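Local coordinates for general secretion pathway protein F (PDB 3C1Q), which serves as an inner-membrane component of the type II secretion system that exports cholera toxin, seen here as its first cytoplasmic domain, at the interface of chains A and B. Coordinates in Å, arbitrary orientation; residue numbers count along the deposited sequence, not the author numbering. Chains: chain A/B, General secretion pathway protein F.

The interface of chains A and B. Residues chain A 108, 111-112, 115; chain B 112, 115.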
loop_
_atom_site.group_PDB
_atom_site.type_symbol
_atom_site.label_atom_id
_atom_site.label_comp_id
_atom_site.label_asym_id
_atom_site.label_seq_id
_atom_site.Cartn_x
_atom_site.Cartn_y
_atom_site.Cartn_z
ATOM N N LYS A 108 13.252 4.501 0.645
ATOM C CA LYS A 108 14.070 4.534 1.879
ATOM C C LYS A 108 15.534 4.876 1.635
ATOM O O LYS A 108 16.109 5.706 2.333
ATOM C CB LYS A 108 13.951 3.194 2.618
ATOM C CG LYS A 108 14.457 3.212 4.034
ATOM C CD LYS A 108 14.353 1.835 4.720
ATOM C CE LYS A 108 15.045 1.860 6.083
ATOM N NZ LYS A 108 14.752 0.628 6.880
ATOM N N SER A 111 16.049 8.488 0.576
ATOM C CA SER A 111 15.932 9.343 1.752
ATOM C C SER A 111 17.195 9.254 2.629
ATOM O O SER A 111 17.719 10.283 3.067
ATOM C CB SER A 111 14.649 8.989 2.519
ATOM O OG SER A 111 14.430 9.870 3.593
ATOM N N LYS A 112 17.703 8.045 2.846
ATOM C CA LYS A 112 18.924 7.833 3.639
ATOM C C LYS A 112 20.108 8.607 3.052
ATOM O O LYS A 112 20.864 9.225 3.786
ATOM C CB LYS A 112 19.266 6.338 3.732
ATOM C CG LYS A 112 20.640 5.987 4.286
ATOM C CD LYS A 112 20.834 6.502 5.700
ATOM C CE LYS A 112 22.106 5.993 6.366
ATOM N NZ LYS A 112 22.294 6.576 7.724
ATOM N N GLN A 115 19.269 12.718 3.482
ATOM C CA GLN A 115 18.915 13.317 4.760
ATOM C C GLN A 115 20.118 14.035 5.406
ATOM O O GLN A 115 21.244 13.519 5.400
ATOM C CB GLN A 115 18.304 12.269 5.697
ATOM C CG GLN A 115 16.821 12.132 5.513
ATOM C CD GLN A 115 16.101 13.418 5.857
ATOM O OE1 GLN A 115 16.445 14.076 6.838
ATOM N NE2 GLN A 115 15.115 13.790 5.060
ATOM N N LYS B 112 12.966 9.796 8.437
ATOM C CA LYS B 112 13.858 10.864 8.041
ATOM C C LYS B 112 14.672 11.361 9.237
ATOM O O LYS B 112 15.860 11.612 9.105
ATOM C CB LYS B 112 13.067 11.987 7.377
ATOM C CG LYS B 112 12.587 11.605 5.999
ATOM C CD LYS B 112 11.740 12.697 5.401
ATOM C CE LYS B 112 11.190 12.276 4.063
ATOM N NZ LYS B 112 12.287 12.057 3.067
ATOM N N GLN B 115 17.367 8.742 9.859
ATOM C CA GLN B 115 18.446 8.786 8.862
ATOM C C GLN B 115 19.320 10.020 9.034
ATOM O O GLN B 115 20.545 9.947 8.946
ATOM C CB GLN B 115 17.864 8.756 7.464
ATOM C CG GLN B 115 17.159 7.448 7.131
ATOM C CD GLN B 115 16.195 7.572 5.967
ATOM O OE1 GLN B 115 15.747 8.673 5.612
ATOM N NE2 GLN B 115 15.898 6.439 5.345
#
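The end of helix 92-114 of chain A, with A:Gln115 just beyond it, lies against helix 92-121 of chain B, and B:Gln115 and B:Lys112 reach across to A:Ser111 from different directions. The hydroxyl OG of A:Ser111 is both donor and acceptor. It gives a hydrogen bond to the amide oxygen OE1 of B:Gln115 at 2.7 Å, arriving in the carbonyl plane on a lone pair, with an angle of 142° at the oxygen. The terminal amine NZ of B:Lys112 donates to the same OG at 3.1 Å. That lysine runs out straight as far as CE and turns only at its last torsion (chi4 -64°), which swings NZ round to the serine. If charged, as a lysine usually is, it may polarise the hydroxyl and strengthen the bond that the serine gives.

B:Gln115, extended beyond CG, lays its carboxamide over the chain A backbone, where CD comes to 3.6 Å from CA of A:Lys112. The other end of this amide, NE2, makes a weak, bent hydrogen bond to the carbonyl O of A:Lys108 at 3.1 Å. The serine bond to OE1 is the firm one and the NE2 contact adds little, but together with the packing on A:Lys112 they may help to fix the amide's flip.

A:Gln115 crosses B:Lys112 at about a right angle. Bent at chi2 (-63°), it brings its carboxamide over the lysine's aliphatic stem, with NE2 3.5 Å from CG in van der Waals contact. The two Gln115 side chains also meet near their bases, CB to CB at 4.0 Å.

The protein is a homodimer, and its interface as a whole is two-fold symmetric, but these chain ends depart from that symmetry, with Lys112 and Gln115 differing in conformation between the copies. This patch lies far along the long C-terminal helices, beyond the compact helical bodies of the two domains, where the chain A helix stops at 114 and the chain B helix runs on to 121.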